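PDB 3VUP: beta-1,4-mannanase from Aplysia kurodai, which probably hydrolyses the internal beta-1,4-mannosidic linkages of mannan in the digestive fluid of the sea hare. Local coordinates for residues A[162-167]-A[195-200]; A[111-116]-A[158-163]; A[17-22]-A[333-338]; A[307-312]-A[339-344]. One frame throughout, in Å; residues are numbered along the deposited sequence.

Contact 1: residues A[162-167]-A[195-200]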
# COMPACT_ATOMS: atom_id res chain seq x y z
N GLU A 162 1.58 -3.69 -5.82
CA GLU A 162 1.53 -4.85 -6.72
C GLU A 162 2.89 -5.30 -7.27
O GLU A 162 3.11 -5.27 -8.49
CB GLU A 162 0.53 -4.59 -7.85
CG GLU A 162 -0.85 -4.26 -7.28
CD GLU A 162 -1.98 -4.20 -8.29
OE1 GLU A 162 -1.72 -4.17 -9.52
OE2 GLU A 162 -3.16 -4.18 -7.85
N PRO A 163 3.79 -5.76 -6.39
CA PRO A 163 5.07 -6.31 -6.85
C PRO A 163 4.86 -7.37 -7.94
O PRO A 163 5.70 -7.54 -8.83
CB PRO A 163 5.65 -6.96 -5.59
CG PRO A 163 4.97 -6.28 -4.45
CD PRO A 163 3.61 -5.91 -4.93
N GLU A 164 3.73 -8.07 -7.86
CA GLU A 164 3.46 -9.19 -8.75
C GLU A 164 3.33 -8.81 -10.22
O GLU A 164 3.42 -9.67 -11.08
CB GLU A 164 2.22 -9.95 -8.28
CG GLU A 164 2.33 -10.43 -6.85
CD GLU A 164 1.89 -9.41 -5.80
OE1 GLU A 164 1.37 -8.33 -6.16
OE2 GLU A 164 2.08 -9.72 -4.59
N GLY A 165 3.16 -7.52 -10.51
CA GLY A 165 3.14 -7.09 -11.90
C GLY A 165 4.39 -7.46 -12.67
O GLY A 165 4.33 -7.69 -13.88
N MET A 166 5.52 -7.52 -11.98
CA MET A 166 6.78 -7.84 -12.64
C MET A 166 7.53 -9.02 -12.03
O MET A 166 8.70 -9.24 -12.34
CB MET A 166 7.68 -6.60 -12.69
CG MET A 166 7.13 -5.52 -13.63
SD MET A 166 8.25 -4.14 -13.97
CE MET A 166 8.13 -3.25 -12.43
N MET A 167 6.86 -9.83 -11.21
CA MET A 167 7.49 -11.04 -10.70
C MET A 167 7.41 -12.16 -11.73
O MET A 167 6.39 -12.30 -12.42
CB MET A 167 6.82 -11.50 -9.40
CG MET A 167 6.88 -10.49 -8.26
SD MET A 167 8.49 -9.77 -7.91
CE MET A 167 9.42 -11.21 -7.37
N TYR A 195 11.40 -10.08 -12.16
CA TYR A 195 12.09 -10.22 -10.87
C TYR A 195 11.92 -11.57 -10.18
O TYR A 195 10.90 -12.25 -10.33
CB TYR A 195 11.66 -9.11 -9.91
CG TYR A 195 11.95 -7.75 -10.48
CD1 TYR A 195 13.26 -7.34 -10.69
CD2 TYR A 195 10.93 -6.88 -10.84
CE1 TYR A 195 13.54 -6.11 -11.23
CE2 TYR A 195 11.20 -5.64 -11.38
CZ TYR A 195 12.50 -5.27 -11.58
OH TYR A 195 12.77 -4.03 -12.13
N LEU A 196 12.96 -11.94 -9.43
CA LEU A 196 12.94 -13.09 -8.54
C LEU A 196 12.63 -12.64 -7.11
O LEU A 196 12.92 -11.50 -6.71
CB LEU A 196 14.28 -13.84 -8.58
CG LEU A 196 14.65 -14.50 -9.91
CD1 LEU A 196 15.96 -15.28 -9.80
CD2 LEU A 196 13.52 -15.39 -10.40
N TYR A 197 12.04 -13.55 -6.34
CA TYR A 197 11.54 -13.18 -5.01
C TYR A 197 12.62 -12.84 -4.01
O TYR A 197 12.39 -12.02 -3.14
CB TYR A 197 10.54 -14.19 -4.44
CG TYR A 197 9.11 -13.71 -4.61
CD1 TYR A 197 8.57 -12.76 -3.76
CD2 TYR A 197 8.34 -14.15 -5.66
CE1 TYR A 197 7.27 -12.28 -3.94
CE2 TYR A 197 7.05 -13.69 -5.85
CZ TYR A 197 6.51 -12.76 -4.99
OH TYR A 197 5.23 -12.31 -5.20
N GLN A 198 13.81 -13.44 -4.10
CA GLN A 198 14.81 -13.06 -3.12
C GLN A 198 15.13 -11.56 -3.22
O GLN A 198 15.26 -10.87 -2.20
CB GLN A 198 16.09 -13.90 -3.24
CG GLN A 198 17.08 -13.65 -2.11
CD GLN A 198 18.30 -14.54 -2.19
OE1 GLN A 198 18.37 -15.45 -3.02
NE2 GLN A 198 19.28 -14.28 -1.33
N ASP A 199 15.21 -11.04 -4.44
CA ASP A 199 15.48 -9.62 -4.64
C ASP A 199 14.34 -8.75 -4.13
O ASP A 199 14.59 -7.76 -3.42
CB ASP A 199 15.73 -9.29 -6.11
CG ASP A 199 17.06 -9.81 -6.62
OD1 ASP A 199 18.04 -9.87 -5.85
OD2 ASP A 199 17.13 -10.14 -7.81
N ILE A 200 13.09 -9.07 -4.47
CA ILE A 200 11.98 -8.23 -4.03
C ILE A 200 11.78 -8.32 -2.52
O ILE A 200 11.46 -7.32 -1.88
CB ILE A 200 10.65 -8.52 -4.79
CG1 ILE A 200 9.78 -7.26 -4.84
CG2 ILE A 200 9.86 -9.67 -4.16
CD1 ILE A 200 10.33 -6.16 -5.73
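Met167 leaves its backbone with CG anti to the carbonyl carbon and then curls, chi2 (-49°) and chi3 (-65°) turning in the same sense, so that its tip reaches residues 195-200. CB lies 4.2 Å from Tyr197 CE2, at the near border of the phenol. CG passes the hydroxyl end of that ring, 3.9 Å from Tyr197 OH. SD then passes between Tyr195 and Ile200, 3.8 Å from Tyr195 CB and close to Ile200 CG2 as well. CE ends the course over the middle of the Tyr197 ring, 3.6 Å from the centroid, a CH-pi contact within a Met-aromatic pair; it also touches Ile200 CG2 and the backbone at Tyr195 and Leu196. An unbranched, flexible thioether suits such a winding path.

This is the loop region between barrel strand 157-161 and helix 197-214 of a TIM barrel: the chain leaves the strand through the 3-10 turn 163-165, wanders without helix or strand, and returns beside itself just before the helix starts. A single beta bridge joins Met167 and Tyr195, and Tyr195 N donates to Met166 O at 2.8 Å, nearly along the C=O axis. Beyond it Met166 and Tyr195 run side by side, Met166 CB 3.8 Å from Tyr195 CD2, while the Tyr195 hydroxyl bonds to Asp124. Tyr197 OH bonds to Tyr240, whose hydroxyl also holds Glu164 OE2, an oxygen bonded to Ser229 as well; Glu164 CG packs near Tyr197 OH. Pro163, rigid and apolar, rests its CB 4.2 Å from Ile200 CG1.

Contact 2: residues A[111-116]-A[158-163]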
# COMPACT_ATOMS: atom_id res chain seq x y z
N TRP A 111 6.30 2.82 -3.97
CA TRP A 111 6.71 2.31 -5.28
C TRP A 111 5.57 1.59 -5.98
O TRP A 111 4.55 1.25 -5.37
CB TRP A 111 7.88 1.35 -5.13
CG TRP A 111 9.07 1.93 -4.43
CD1 TRP A 111 9.49 1.65 -3.16
CD2 TRP A 111 10.02 2.86 -4.97
NE1 TRP A 111 10.62 2.36 -2.87
CE2 TRP A 111 10.97 3.11 -3.96
CE3 TRP A 111 10.14 3.54 -6.19
CZ2 TRP A 111 12.05 3.98 -4.14
CZ3 TRP A 111 11.21 4.40 -6.37
CH2 TRP A 111 12.14 4.62 -5.35
N ASN A 112 5.75 1.33 -7.28
CA ASN A 112 4.73 0.67 -8.09
C ASN A 112 5.39 -0.32 -9.05
O ASN A 112 6.38 0.02 -9.70
CB ASN A 112 3.97 1.72 -8.90
CG ASN A 112 2.87 1.12 -9.75
OD1 ASN A 112 2.26 0.11 -9.39
ND2 ASN A 112 2.59 1.76 -10.90
N ALA A 113 4.83 -1.52 -9.13
CA ALA A 113 5.26 -2.51 -10.11
C ALA A 113 4.11 -3.00 -11.02
O ALA A 113 4.26 -4.01 -11.71
CB ALA A 113 5.93 -3.70 -9.42
N ALA A 114 2.98 -2.29 -11.02
CA ALA A 114 1.84 -2.69 -11.86
C ALA A 114 1.96 -2.29 -13.33
O ALA A 114 1.15 -2.71 -14.15
CB ALA A 114 0.54 -2.15 -11.28
N VAL A 115 2.94 -1.44 -13.63
CA VAL A 115 3.29 -1.08 -14.99
C VAL A 115 4.79 -1.22 -15.12
O VAL A 115 5.50 -1.31 -14.12
CB VAL A 115 2.85 0.36 -15.36
CG1 VAL A 115 1.33 0.48 -15.32
CG2 VAL A 115 3.52 1.39 -14.46
N ASN A 116 5.28 -1.26 -16.36
CA ASN A 116 6.70 -1.42 -16.64
C ASN A 116 7.13 -0.19 -17.43
O ASN A 116 7.27 -0.23 -18.65
CB ASN A 116 6.91 -2.70 -17.44
CG ASN A 116 8.37 -3.10 -17.59
OD1 ASN A 116 9.29 -2.32 -17.31
ND2 ASN A 116 8.60 -4.32 -18.05
N ASP A 158 2.96 2.08 2.81
CA ASP A 158 2.79 0.97 1.88
C ASP A 158 4.04 0.98 0.99
O ASP A 158 4.25 1.91 0.21
CB ASP A 158 1.51 1.17 1.07
CG ASP A 158 1.28 0.11 -0.00
OD1 ASP A 158 2.23 -0.63 -0.36
OD2 ASP A 158 0.14 0.06 -0.53
N LEU A 159 4.88 -0.04 1.12
CA LEU A 159 6.15 -0.04 0.40
C LEU A 159 6.01 -0.12 -1.11
O LEU A 159 6.81 0.44 -1.84
CB LEU A 159 7.03 -1.20 0.86
CG LEU A 159 7.39 -1.22 2.33
CD1 LEU A 159 8.36 -2.34 2.59
CD2 LEU A 159 7.97 0.11 2.79
N MET A 160 5.02 -0.86 -1.58
CA MET A 160 4.94 -1.12 -3.01
C MET A 160 3.57 -1.57 -3.44
O MET A 160 2.98 -2.51 -2.88
CB MET A 160 5.97 -2.16 -3.43
CG MET A 160 6.00 -2.43 -4.94
SD MET A 160 7.36 -3.49 -5.45
CE MET A 160 8.35 -2.32 -6.36
N ASN A 161 3.09 -0.93 -4.50
CA ASN A 161 1.91 -1.39 -5.17
C ASN A 161 2.19 -2.55 -6.12
O ASN A 161 2.95 -2.41 -7.08
CB ASN A 161 1.29 -0.27 -5.98
CG ASN A 161 -0.01 -0.69 -6.58
OD1 ASN A 161 -0.97 -0.92 -5.86
ND2 ASN A 161 -0.05 -0.87 -7.90
N GLU A 162 1.58 -3.69 -5.82
CA GLU A 162 1.53 -4.85 -6.72
C GLU A 162 2.89 -5.30 -7.27
O GLU A 162 3.11 -5.27 -8.49
CB GLU A 162 0.53 -4.59 -7.85
CG GLU A 162 -0.85 -4.26 -7.28
CD GLU A 162 -1.98 -4.20 -8.29
OE1 GLU A 162 -1.72 -4.17 -9.52
OE2 GLU A 162 -3.16 -4.18 -7.85
N PRO A 163 3.79 -5.76 -6.39
CA PRO A 163 5.07 -6.31 -6.85
C PRO A 163 4.86 -7.37 -7.94
O PRO A 163 5.70 -7.54 -8.83
CB PRO A 163 5.65 -6.96 -5.59
CG PRO A 163 4.97 -6.28 -4.45
CD PRO A 163 3.61 -5.91 -4.93
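Two asparagines stand next to each other on neighbouring parallel strands of the barrel, both with CG anti to the backbone N (chi1 -179° in Asn112), and so run alongside one another with their amide planes 47° apart. Asn161 ND2 gives a straight bond of 2.9 Å to Asn112 OD1, arriving above the carbonyl plane. The same oxygen accepts Ala114 N at 3.0 Å, an Asx turn that bends the chain as strand 105-112 ends. Below the amides the backbones keep parallel ladder bonds: Asn161 N to Trp111 O at 2.8 Å, and Ala113 N to Asn161 O, nearly along the C=O axis.

Trp111 and Met160 point to the other face of the sheet, among the helices. The indole, with CG anti to the carbonyl carbon, sets its CD1 edge 3.2 Å from Leu159 O, and its NE1 bonds to Gln207. Met160 is extended through chi2 and turns only at chi3 (-111°), which lays CE 3.9 Å from Trp111 CB and beside Ala113 CB. Small methyls fit where the strands end: Ala113 CB lies 3.4 Å from Glu162 O, and Ala114 CB 3.5 Å from Glu162 OE1.

Asn161-Glu162-Pro163 matches the signature of clan GH-A glycosidases, in whose members this glutamate is the acid/base catalyst. With Arg60 bonded to Asn161 OD1 and Asn112 to ND2, the Asn161 amide is fixed in rotation. Arg60 would probably polarise that amide, strengthening ND2 as a donor; ND2 also binds a Tris molecule, which Glu162 OE2 bonds along with His262, consistent with a role in holding a sugar hydroxyl.

Contact 3: residues A[17-22]-A[333-338]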
# COMPACT_ATOMS: atom_id res chain seq x y z
N PHE A 17 -12.09 0.51 12.03
CA PHE A 17 -12.12 -0.05 10.68
C PHE A 17 -11.66 1.04 9.73
O PHE A 17 -12.16 2.17 9.81
CB PHE A 17 -13.53 -0.52 10.34
CG PHE A 17 -13.66 -1.14 8.98
CD1 PHE A 17 -13.49 -2.52 8.79
CD2 PHE A 17 -13.96 -0.36 7.88
CE1 PHE A 17 -13.62 -3.09 7.53
CE2 PHE A 17 -14.09 -0.91 6.62
CZ PHE A 17 -13.93 -2.29 6.45
N LEU A 18 -10.73 0.72 8.84
CA LEU A 18 -10.19 1.72 7.93
C LEU A 18 -11.03 1.78 6.66
O LEU A 18 -11.02 0.85 5.85
CB LEU A 18 -8.73 1.40 7.59
CG LEU A 18 -7.80 1.26 8.79
CD1 LEU A 18 -6.42 0.83 8.35
CD2 LEU A 18 -7.71 2.57 9.55
N SER A 19 -11.77 2.87 6.49
CA SER A 19 -12.70 3.01 5.38
C SER A 19 -12.34 4.22 4.54
O SER A 19 -12.24 5.34 5.06
CB SER A 19 -14.11 3.21 5.92
OG SER A 19 -15.01 3.46 4.86
N GLY A 20 -12.17 4.05 3.24
CA GLY A 20 -11.87 5.19 2.41
C GLY A 20 -11.53 4.76 1.01
O GLY A 20 -12.21 3.91 0.42
N GLY A 21 -10.48 5.34 0.46
CA GLY A 21 -10.13 5.04 -0.90
C GLY A 21 -8.72 5.42 -1.27
O GLY A 21 -7.96 5.98 -0.48
N ASN A 22 -8.38 5.08 -2.51
CA ASN A 22 -7.14 5.46 -3.15
C ASN A 22 -7.36 6.73 -3.94
O ASN A 22 -8.23 6.75 -4.82
CB ASN A 22 -6.73 4.38 -4.15
CG ASN A 22 -6.29 3.10 -3.50
OD1 ASN A 22 -5.10 2.86 -3.35
ND2 ASN A 22 -7.25 2.24 -3.14
N LYS A 333 -20.74 6.82 -2.00
CA LYS A 333 -21.99 6.25 -1.52
C LYS A 333 -21.74 5.06 -0.62
O LYS A 333 -22.42 4.88 0.39
CB LYS A 333 -22.82 5.73 -2.69
CG LYS A 333 -23.22 6.77 -3.70
CD LYS A 333 -23.99 6.13 -4.85
CE LYS A 333 -25.35 5.63 -4.39
NZ LYS A 333 -26.09 4.98 -5.50
N GLY A 334 -20.77 4.23 -0.99
CA GLY A 334 -20.45 3.07 -0.17
C GLY A 334 -19.78 3.45 1.13
O GLY A 334 -20.09 2.89 2.18
N ILE A 335 -18.85 4.39 1.05
CA ILE A 335 -18.19 4.93 2.23
C ILE A 335 -19.22 5.50 3.21
O ILE A 335 -19.18 5.21 4.41
CB ILE A 335 -17.16 5.98 1.81
CG1 ILE A 335 -16.02 5.31 1.03
CG2 ILE A 335 -16.63 6.76 3.01
CD1 ILE A 335 -15.17 6.27 0.24
N THR A 336 -20.16 6.29 2.70
CA THR A 336 -21.20 6.86 3.54
C THR A 336 -22.08 5.79 4.16
O THR A 336 -22.46 5.88 5.33
CB THR A 336 -22.06 7.86 2.74
OG1 THR A 336 -21.25 8.98 2.36
CG2 THR A 336 -23.23 8.35 3.57
N ASN A 337 -22.40 4.75 3.40
CA ASN A 337 -23.33 3.75 3.88
C ASN A 337 -22.82 3.00 5.11
O ASN A 337 -23.61 2.66 6.00
CB ASN A 337 -23.70 2.76 2.78
CG ASN A 337 -24.77 1.80 3.22
OD1 ASN A 337 -24.49 0.66 3.58
ND2 ASN A 337 -26.01 2.27 3.23
N ILE A 338 -21.52 2.76 5.17
CA ILE A 338 -20.97 1.98 6.27
C ILE A 338 -20.45 2.81 7.43
O ILE A 338 -20.00 2.26 8.42
CB ILE A 338 -19.85 0.98 5.82
CG1 ILE A 338 -18.60 1.72 5.35
CG2 ILE A 338 -20.37 0.02 4.76
CD1 ILE A 338 -17.37 0.82 5.28
O HOH W 1 -17.00 4.98 6.01
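Helix segment 333-338 runs antiparallel (173°) to strand 18-22, their axes 8.5 Å apart, and meets it through two isoleucines one turn apart. The dry part is their apolar tips. Ile335, with CG1 anti to the carbonyl carbon, extends CD1 to the main chain of the strand, 3.8 Å from Gly20 O. Ile338 sends CD1 between Ser19 OG, at 3.6 Å, and the Phe17 ring, whose CE2 lies 3.9 Å away. Phe308 closes on Ile335 from helix 304-313.

The looser part is polar and bridged by one water within a buried contact. Ile335 CG2 stays 4.1 Å from Ser19 OG, and the water links the elements instead: the serine hydroxyl donates to it at 2.8 Å, and it donates to Ile335 O. Serine, small and polar, serves both the methyl of Ile338 and this water. An alanine here, in place of Ile335, would remove the branches that meet Gly20 O and Phe308, and would probably loosen the helix on the strand. Such packing of the last helix outside the first strand, in a chain whose eighth strand pairs with the first, is typical of the closing of a TIM barrel.

Contact 4: residues A[307-312]-A[339-344]. With SO4 (sulfate ion), chain E.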
# COMPACT_ATOMS: atom_id res chain seq x y z
N MET A 307 -20.16 -3.81 -1.96
CA MET A 307 -18.75 -4.14 -1.80
C MET A 307 -18.21 -3.64 -0.46
O MET A 307 -17.57 -4.39 0.26
CB MET A 307 -17.93 -3.61 -2.98
CG MET A 307 -18.34 -4.23 -4.31
SD MET A 307 -17.37 -3.68 -5.71
CE MET A 307 -15.95 -4.75 -5.55
N PHE A 308 -18.47 -2.38 -0.13
CA PHE A 308 -18.02 -1.85 1.16
C PHE A 308 -18.62 -2.64 2.33
O PHE A 308 -17.92 -2.98 3.29
CB PHE A 308 -18.33 -0.36 1.30
CG PHE A 308 -17.25 0.54 0.75
CD1 PHE A 308 -16.16 0.90 1.52
CD2 PHE A 308 -17.33 1.01 -0.55
CE1 PHE A 308 -15.17 1.73 1.02
CE2 PHE A 308 -16.34 1.84 -1.06
CZ PHE A 308 -15.27 2.20 -0.28
N ASN A 309 -19.91 -2.95 2.24
CA ASN A 309 -20.56 -3.75 3.28
C ASN A 309 -19.96 -5.15 3.35
O ASN A 309 -19.75 -5.68 4.44
CB ASN A 309 -22.08 -3.81 3.06
CG ASN A 309 -22.78 -2.58 3.58
OD1 ASN A 309 -23.19 -2.53 4.73
ND2 ASN A 309 -22.89 -1.56 2.75
N TYR A 310 -19.69 -5.75 2.20
CA TYR A 310 -19.13 -7.09 2.18
C TYR A 310 -17.81 -7.12 2.95
O TYR A 310 -17.58 -7.98 3.80
CB TYR A 310 -18.92 -7.60 0.74
CG TYR A 310 -18.50 -9.05 0.75
CD1 TYR A 310 -17.19 -9.41 0.99
CD2 TYR A 310 -19.43 -10.06 0.58
CE1 TYR A 310 -16.81 -10.73 1.06
CE2 TYR A 310 -19.06 -11.40 0.62
CZ TYR A 310 -17.75 -11.72 0.87
OH TYR A 310 -17.39 -13.05 0.93
N VAL A 311 -16.93 -6.17 2.65
CA VAL A 311 -15.63 -6.15 3.31
C VAL A 311 -15.82 -6.01 4.82
O VAL A 311 -15.23 -6.76 5.61
CB VAL A 311 -14.73 -5.03 2.76
CG1 VAL A 311 -13.43 -4.98 3.52
CG2 VAL A 311 -14.46 -5.22 1.27
N TYR A 312 -16.67 -5.07 5.22
CA TYR A 312 -16.90 -4.82 6.63
C TYR A 312 -17.44 -6.05 7.36
O TYR A 312 -17.07 -6.33 8.50
CB TYR A 312 -17.88 -3.64 6.80
CG TYR A 312 -17.92 -3.15 8.23
CD1 TYR A 312 -17.09 -2.12 8.67
CD2 TYR A 312 -18.78 -3.73 9.16
CE1 TYR A 312 -17.10 -1.70 9.98
CE2 TYR A 312 -18.80 -3.32 10.47
CZ TYR A 312 -17.96 -2.30 10.88
OH TYR A 312 -17.97 -1.89 12.19
N LYS A 339 -20.52 4.14 7.33
CA LYS A 339 -19.77 5.00 8.25
C LYS A 339 -20.17 4.87 9.71
O LYS A 339 -19.36 5.16 10.60
CB LYS A 339 -19.80 6.47 7.81
CG LYS A 339 -21.09 7.19 8.11
CD LYS A 339 -21.00 8.61 7.58
CE LYS A 339 -22.24 9.41 7.90
NZ LYS A 339 -22.20 10.78 7.33
N ASP A 340 -21.40 4.42 9.96
CA ASP A 340 -21.93 4.32 11.31
C ASP A 340 -21.91 2.89 11.85
O ASP A 340 -22.45 2.64 12.93
CB ASP A 340 -23.35 4.90 11.37
CG ASP A 340 -24.33 4.20 10.43
OD1 ASP A 340 -23.88 3.37 9.60
OD2 ASP A 340 -25.54 4.48 10.52
N LYS A 341 -21.30 1.95 11.13
CA LYS A 341 -21.19 0.58 11.61
C LYS A 341 -20.14 0.47 12.70
O LYS A 341 -19.10 1.13 12.63
CB LYS A 341 -20.87 -0.38 10.47
CG LYS A 341 -21.90 -0.38 9.38
CD LYS A 341 -21.71 -1.47 8.34
CE LYS A 341 -22.04 -2.86 8.87
NZ LYS A 341 -23.48 -2.98 9.24
N THR A 342 -20.39 -0.38 13.69
CA THR A 342 -19.47 -0.45 14.82
C THR A 342 -19.03 -1.87 15.20
O THR A 342 -18.07 -2.02 15.94
CB THR A 342 -20.06 0.26 16.06
OG1 THR A 342 -21.34 -0.29 16.35
CG2 THR A 342 -20.18 1.77 15.82
N SER A 343 -19.70 -2.90 14.69
CA SER A 343 -19.44 -4.27 15.13
C SER A 343 -18.07 -4.84 14.72
O SER A 343 -17.58 -5.77 15.36
CB SER A 343 -20.54 -5.22 14.64
OG SER A 343 -20.50 -5.37 13.24
N ASN A 344 -17.48 -4.28 13.67
CA ASN A 344 -16.14 -4.67 13.24
C ASN A 344 -15.26 -3.44 13.21
O ASN A 344 -14.53 -3.20 12.24
CB ASN A 344 -16.20 -5.35 11.87
CG ASN A 344 -14.83 -5.86 11.40
OD1 ASN A 344 -13.92 -6.13 12.21
ND2 ASN A 344 -14.68 -6.00 10.09
S SO4 E . -23.24 -2.95 12.80
O1 SO4 E . -22.46 -3.94 12.06
O2 SO4 E . -22.42 -2.32 13.83
O3 SO4 E . -23.77 -1.96 11.87
O4 SO4 E . -24.36 -3.66 13.43
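The Tyr312 ring is sandwiched. Lys341 CB sits 3.4 Å above one face, offset toward the rim, and Asn344 CB covers the opposite face to match, both as CH-pi contacts. At the edge, Ser343 OG approaches Tyr312 CE2 to 3.8 Å. The ring thus plugs into the loop that follows the last helix of the TIM barrel, wrapping it around a residue near the end of helix 304-313.

With CG anti to the backbone N (chi1 -168°), the ring carries its hydroxyl to Asn344 N, while the residue's own carbonyl takes the Asn344 amide. Asn344 N donates to Tyr312 OH at 2.9 Å, and the same hydroxyl also bonds to Gly345 O. Asn344 ND2 meets Tyr312 O in the carbonyl plane on a lone pair, while Asn344 OD1 bonds to Arg15. An alanine here, in place of Tyr312, would strip the loop of its ring and hydroxyl anchor and would probably let residues 341-344 drift from the helix.

Lys341 suits its place by having a long aliphatic shaft and a charged tip: CE lies 3.4 Å from Tyr312 CD2. Bends at chi3 and chi4 carry its ammonium round to a sulfate, probably from the crystallisation liquor. The anion is gripped further by Ser343 OG at its O1, while its O2 takes Thr342 N at 2.8 Å and Ser343 N at 2.9 Å.

How the contacts relate
All four contacts belong to one TIM barrel. Contact 3 opens near the N-terminus and closes at the last helix; contacts 2 and 1 are nested within it, and contact 4 interlocks with it. Contacts 1 and 2, centres 9 Å apart, share Glu162 and Pro163 and touch where Met166 CE meets Ala113 CB, so the loop after strand 157-161 packs against the probable active-site end. Contacts 3 and 4, centres 8 Å apart, join through Phe308 and Asn309. Contacts 2 and 3 reach the barrel sheet but are centred about 23 Å apart: the first pair lies at or beside the likely catalytic region; the other joins the last helix and following loop to strand 18-22 and helix 304-313.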